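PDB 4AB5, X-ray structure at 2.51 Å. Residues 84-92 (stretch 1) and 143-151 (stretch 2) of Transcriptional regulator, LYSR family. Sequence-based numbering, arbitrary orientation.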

ATOM      1  N   GLY B  84      -4.062 -14.489 -13.429  1.00 39.02           N
ATOM      2  CA  GLY B  84      -4.566 -13.368 -14.201  1.00 37.45           C
ATOM      3  C   GLY B  84      -5.923 -12.987 -13.649  1.00 40.16           C
ATOM      4  O   GLY B  84      -6.728 -13.865 -13.329  1.00 38.91           O
ATOM      5  N   ILE B  85      -6.167 -11.683 -13.466  1.00 36.32           N
ATOM      6  CA  ILE B  85      -7.452 -11.188 -12.974  1.00 34.88           C
ATOM      7  C   ILE B  85      -8.110 -10.254 -13.957  1.00 34.67           C
ATOM      8  O   ILE B  85      -7.443  -9.409 -14.559  1.00 32.75           O
ATOM      9  N   CYS B  86      -9.418 -10.433 -14.139  1.00 30.96           N
ATOM     10  CA  CYS B  86     -10.274  -9.596 -14.985  1.00 30.65           C
ATOM     11  C   CYS B  86     -11.638  -9.446 -14.298  1.00 35.06           C
ATOM     12  O   CYS B  86     -11.919 -10.167 -13.342  1.00 35.15           O
ATOM     13  N   ALA B  87     -12.470  -8.507 -14.752  1.00 32.60           N
ATOM     14  CA  ALA B  87     -13.807  -8.309 -14.193  1.00 32.47           C
ATOM     15  C   ALA B  87     -14.679  -9.503 -14.617  1.00 38.57           C
ATOM     16  O   ALA B  87     -14.409 -10.079 -15.676  1.00 38.35           O
ATOM     17  N   PRO B  88     -15.706  -9.917 -13.830  1.00 36.09           N
ATOM     18  CA  PRO B  88     -16.532 -11.073 -14.243  1.00 37.10           C
ATOM     19  C   PRO B  88     -17.175 -10.967 -15.637  1.00 43.05           C
ATOM     20  O   PRO B  88     -17.386 -11.988 -16.280  1.00 43.08           O
ATOM     21  N   ASP B  89     -17.441  -9.718 -16.101  1.00 41.30           N
ATOM     22  CA  ASP B  89     -18.044  -9.328 -17.387  1.00 41.63           C
ATOM     23  C   ASP B  89     -17.076  -9.459 -18.558  1.00 43.74           C
ATOM     24  O   ASP B  89     -17.488  -9.893 -19.633  1.00 45.38           O
ATOM     25  N   HIS B  90     -15.823  -8.995 -18.372  1.00 36.90           N
ATOM     26  CA  HIS B  90     -14.718  -8.994 -19.342  1.00 35.61           C
ATOM     27  C   HIS B  90     -14.692 -10.217 -20.286  1.00 40.40           C
ATOM     28  O   HIS B  90     -14.838 -11.340 -19.807  1.00 39.72           O
ATOM     29  N   PRO B  91     -14.457 -10.011 -21.614  1.00 38.04           N
ATOM     30  CA  PRO B  91     -14.375 -11.147 -22.551  1.00 39.07           C
ATOM     31  C   PRO B  91     -13.394 -12.264 -22.173  1.00 43.24           C
ATOM     32  O   PRO B  91     -13.672 -13.430 -22.456  1.00 43.33           O
ATOM     33  N   LEU B  92     -12.269 -11.917 -21.517  1.00 39.16           N
ATOM     34  CA  LEU B  92     -11.250 -12.888 -21.096  1.00 39.06           C
ATOM     35  C   LEU B  92     -11.711 -13.888 -20.037  1.00 43.25           C
ATOM     36  O   LEU B  92     -11.060 -14.922 -19.866  1.00 44.06           O
ATOM     37  N   ILE B 143      -5.505  -1.599  -7.655  1.00 26.42           N
ATOM     38  CA  ILE B 143      -5.381  -2.480  -8.822  1.00 26.54           C
ATOM     39  C   ILE B 143      -6.675  -3.283  -9.017  1.00 30.31           C
ATOM     40  O   ILE B 143      -7.240  -3.247 -10.111  1.00 30.91           O
ATOM     41  N   ILE B 144      -7.161  -3.959  -7.945  1.00 25.69           N
ATOM     42  CA  ILE B 144      -8.381  -4.762  -7.951  1.00 24.49           C
ATOM     43  C   ILE B 144      -9.608  -3.955  -8.351  1.00 26.36           C
ATOM     44  O   ILE B 144     -10.372  -4.421  -9.197  1.00 26.61           O
ATOM     45  N   GLN B 145      -9.768  -2.730  -7.801  1.00 21.79           N
ATOM     46  CA  GLN B 145     -10.922  -1.873  -8.148  1.00 21.02           C
ATOM     47  C   GLN B 145     -10.900  -1.393  -9.588  1.00 23.56           C
ATOM     48  O   GLN B 145     -11.950  -1.265 -10.193  1.00 22.36           O
ATOM     49  N   LEU B 146      -9.696  -1.166 -10.139  1.00 21.74           N
ATOM     50  CA  LEU B 146      -9.488  -0.767 -11.527  1.00 22.70           C
ATOM     51  C   LEU B 146      -9.807  -1.947 -12.462  1.00 27.81           C
ATOM     52  O   LEU B 146     -10.480  -1.760 -13.481  1.00 27.06           O
ATOM     53  N   VAL B 147      -9.368  -3.165 -12.080  1.00 25.39           N
ATOM     54  CA  VAL B 147      -9.648  -4.396 -12.828  1.00 26.48           C
ATOM     55  C   VAL B 147     -11.184  -4.644 -12.843  1.00 31.03           C
ATOM     56  O   VAL B 147     -11.761  -4.831 -13.914  1.00 31.58           O
ATOM     57  N   ALA B 148     -11.834  -4.561 -11.661  1.00 26.95           N
ATOM     58  CA  ALA B 148     -13.281  -4.748 -11.458  1.00 25.46           C
ATOM     59  C   ALA B 148     -14.148  -3.764 -12.254  1.00 28.86           C
ATOM     60  O   ALA B 148     -15.278  -4.097 -12.629  1.00 28.45           O
ATOM     61  N   SER B 149     -13.617  -2.553 -12.503  1.00 24.96           N
ATOM     62  CA  SER B 149     -14.286  -1.477 -13.250  1.00 23.60           C
ATOM     63  C   SER B 149     -13.989  -1.578 -14.760  1.00 27.37           C
ATOM     64  O   SER B 149     -14.336  -0.668 -15.518  1.00 27.25           O
ATOM     65  N   ARG B 150     -13.364  -2.708 -15.187  1.00 24.37           N
ATOM     66  CA  ARG B 150     -12.972  -3.028 -16.569  1.00 25.10           C
ATOM     67  C   ARG B 150     -11.961  -2.038 -17.155  1.00 27.62           C
ATOM     68  O   ARG B 150     -11.929  -1.823 -18.366  1.00 27.00           O
ATOM     69  N   ARG B 151     -11.111  -1.458 -16.283  1.00 24.82           N
ATOM     70  CA  ARG B 151     -10.076  -0.490 -16.669  1.00 24.86           C
ATOM     71  C   ARG B 151      -8.808  -1.157 -17.204  1.00 28.95           C
ATOM     72  O   ARG B 151      -7.905  -0.480 -17.707  1.00 28.36           O
TER

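No direct hydrogen bond crosses between these two stretches; the polar link is a single water that ties the loop after a strand to the last turn of a helix. The O of water 1 accepts from Ala87 N at 3.0 Å and weakly from His90 ND1 at 3.4 Å, and the same O donates to Val147 O at 2.7 Å. The arrangement illustrates a general principle: where a chain leaves its strand and passes the C-terminal end of a helix, backbone groups too far apart to pair can be satisfied together by one solvent molecule.

The strand 84-86 and the helix 143-148 run with an angle of 55° between their directions and their axes approach to 8.2 Å, a spacing that aliphatic side chains fill. Alternation along the strand decides which residues take part. Ile85 points toward the helix, whereas Cys86, next in line, directs its CB away and meets the helix mainly through its backbone. Ile85 adopts chi1 p and chi2 t, which carries CD1 into the groove between two helical residues one turn apart: it lies 3.9 Å from Ile144 CG1 and 3.8 Å from Val147 CG2. Ile144 points sideways, with chi1 m and a chi2 of 111° that falls between the usual wells.

Val147 is the main helical contribution to this apolar layer. Its CB points toward the strand and its chi1 is t, so both methyls reach the strand. Both Val147 CG2 (3.8 Å) and CG1 (4.0 Å) lie near Ile85 CD1, and CG1 is also 3.5 Å from Ile85 O and from Cys86 CA.

The backbones come nearest, by CA atoms, at Ala87, whose CA lies 4.5 Å from Ala148 CA. The single methyl of Ala87 points toward the helix end and packs against its backbone, with CB 3.5 Å from Val147 O and 3.7 Å from Ala148 O. The same CB also touches Arg150 CG at 3.6 Å. Val147 O is thus used three ways: it packs against this methyl, receives the water's hydrogen bond, and accepts a backbone hydrogen bond from Arg150 N at 2.9 Å.

Arg150 covers the exposed margin. It has the positive phi/psi of 62/30, and its CB points sideways, but chi angles of m, t and p bring its end closer to the loop. There the guanidinium lies over the backbone, with His90 CA and the carbonyl carbon of Asp89 over one of its faces; His90 CA is 4.0 Å from Arg150 NE. Farther along, Pro91 CD approaches Arg150 NH2 to 3.4 Å. Asp89, with chi1 m, offers its CB at 4.0 Å from Arg150 NH1. His90, with chi1 t, sets ND1 4.3 Å from Arg150 NE, and the ring's polar tie to the helix runs through the water.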

ATOM      1  CB  ILE B  85      -7.420 -10.611 -11.526  1.00 38.20           C
ATOM      2  CG1 ILE B  85      -6.441  -9.411 -11.374  1.00 38.66           C
ATOM      3  CG2 ILE B  85      -7.138 -11.717 -10.509  1.00 39.26           C
ATOM      4  CD1 ILE B  85      -6.760  -8.429 -10.224  1.00 41.67           C
ATOM      5  CB  CYS B  86     -10.399 -10.157 -16.403  1.00 31.71           C
ATOM      6  SG  CYS B  86     -11.392 -11.665 -16.531  1.00 36.50           S
ATOM      7  CB  ALA B  87     -14.408  -7.012 -14.712  1.00 32.51           C
ATOM      8  CB  PRO B  88     -17.582 -11.163 -13.134  1.00 38.52           C
ATOM      9  CG  PRO B  88     -16.941 -10.517 -11.956  1.00 41.79           C
ATOM     10  CD  PRO B  88     -16.165  -9.380 -12.532  1.00 36.78           C
ATOM     11  CB  ASP B  89     -18.524  -7.857 -17.332  1.00 43.89           C
ATOM     12  CG  ASP B  89     -19.880  -7.609 -16.708  1.00 67.94           C
ATOM     13  OD1 ASP B  89     -20.664  -8.582 -16.565  1.00 70.91           O
ATOM     14  OD2 ASP B  89     -20.185  -6.433 -16.408  1.00 79.69           O
ATOM     15  CB  HIS B  90     -13.356  -8.859 -18.601  1.00 35.04           C
ATOM     16  CG  HIS B  90     -12.210  -8.441 -19.479  1.00 37.70           C
ATOM     17  ND1 HIS B  90     -11.695  -7.155 -19.432  1.00 38.56           N
ATOM     18  CD2 HIS B  90     -11.526  -9.147 -20.411  1.00 38.56           C
ATOM     19  CE1 HIS B  90     -10.728  -7.121 -20.337  1.00 37.27           C
ATOM     20  NE2 HIS B  90     -10.597  -8.294 -20.955  1.00 38.00           N
ATOM     21  CB  PRO B  91     -13.959 -10.476 -23.864  1.00 41.23           C
ATOM     22  CG  PRO B  91     -14.519  -9.100 -23.757  1.00 44.79           C
ATOM     23  CD  PRO B  91     -14.299  -8.728 -22.332  1.00 39.45           C
ATOM     24  CB  LEU B  92      -9.938 -12.213 -20.676  1.00 38.36           C
ATOM     25  CG  LEU B  92      -9.079 -11.603 -21.783  1.00 42.73           C
ATOM     26  CD1 LEU B  92      -7.993 -10.740 -21.184  1.00 42.44           C
ATOM     27  CD2 LEU B  92      -8.467 -12.679 -22.684  1.00 44.78           C
ATOM     28  CB  ILE B 143      -4.118  -3.395  -8.779  1.00 30.74           C
ATOM     29  CG1 ILE B 143      -2.815  -2.548  -8.896  1.00 32.20           C
ATOM     30  CG2 ILE B 143      -4.181  -4.488  -9.888  1.00 30.80           C
ATOM     31  CD1 ILE B 143      -1.492  -3.303  -8.734  1.00 39.15           C
ATOM     32  CB  ILE B 144      -8.534  -5.614  -6.644  1.00 27.47           C
ATOM     33  CG1 ILE B 144      -7.744  -6.926  -6.779  1.00 28.29           C
ATOM     34  CG2 ILE B 144     -10.007  -5.921  -6.282  1.00 26.74           C
ATOM     35  CD1 ILE B 144      -6.605  -7.005  -5.945  1.00 39.14           C
ATOM     36  CB  GLN B 145     -11.106  -0.704  -7.172  1.00 22.04           C
ATOM     37  CG  GLN B 145     -11.504  -1.118  -5.754  1.00 25.70           C
ATOM     38  CD  GLN B 145     -12.729  -2.000  -5.669  1.00 38.58           C
ATOM     39  OE1 GLN B 145     -13.726  -1.805  -6.363  1.00 29.56           O
ATOM     40  NE2 GLN B 145     -12.688  -2.972  -4.778  1.00 33.83           N
ATOM     41  CB  LEU B 146      -8.045  -0.279 -11.738  1.00 23.18           C
ATOM     42  CG  LEU B 146      -7.707   1.126 -11.243  1.00 27.31           C
ATOM     43  CD1 LEU B 146      -6.231   1.377 -11.364  1.00 27.42           C
ATOM     44  CD2 LEU B 146      -8.482   2.194 -11.995  1.00 31.00           C
ATOM     45  CB  VAL B 147      -8.820  -5.619 -12.313  1.00 30.63           C
ATOM     46  CG1 VAL B 147      -9.242  -6.903 -13.005  1.00 30.58           C
ATOM     47  CG2 VAL B 147      -7.320  -5.402 -12.513  1.00 30.73           C
ATOM     48  CB  ALA B 148     -13.612  -4.656  -9.980  1.00 25.19           C
ATOM     49  CB  SER B 149     -13.859  -0.117 -12.703  1.00 25.65           C
ATOM     50  OG  SER B 149     -14.120  -0.020 -11.310  1.00 35.30           O
ATOM     51  CB  ARG B 150     -14.202  -3.247 -17.482  1.00 28.45           C
ATOM     52  CG  ARG B 150     -14.893  -4.588 -17.268  1.00 43.72           C
ATOM     53  CD  ARG B 150     -15.991  -4.870 -18.277  1.00 65.07           C
ATOM     54  NE  ARG B 150     -15.457  -5.114 -19.624  1.00 80.31           N
ATOM     55  CZ  ARG B 150     -16.186  -5.484 -20.671  1.00 97.27           C
ATOM     56  NH1 ARG B 150     -17.494  -5.673 -20.548  1.00 87.71           N
ATOM     57  NH2 ARG B 150     -15.614  -5.666 -21.853  1.00 85.21           N
ATOM     58  CB  ARG B 151      -9.774   0.495 -15.514  1.00 23.43           C
ATOM     59  CG  ARG B 151     -10.888   1.507 -15.279  1.00 31.71           C
ATOM     60  CD  ARG B 151     -10.943   2.490 -16.428  1.00 45.10           C
ATOM     61  NE  ARG B 151     -12.110   3.361 -16.381  1.00 56.47           N
ATOM     62  CZ  ARG B 151     -13.185   3.200 -17.137  1.00 73.93           C
ATOM     63  NH1 ARG B 151     -13.254   2.189 -17.997  1.00 64.84           N
ATOM     64  NH2 ARG B 151     -14.204   4.043 -17.038  1.00 60.82           N
TER
HETATM   65  O   HOH W   1     -11.254  -6.147 -16.248  1.00 16.65           O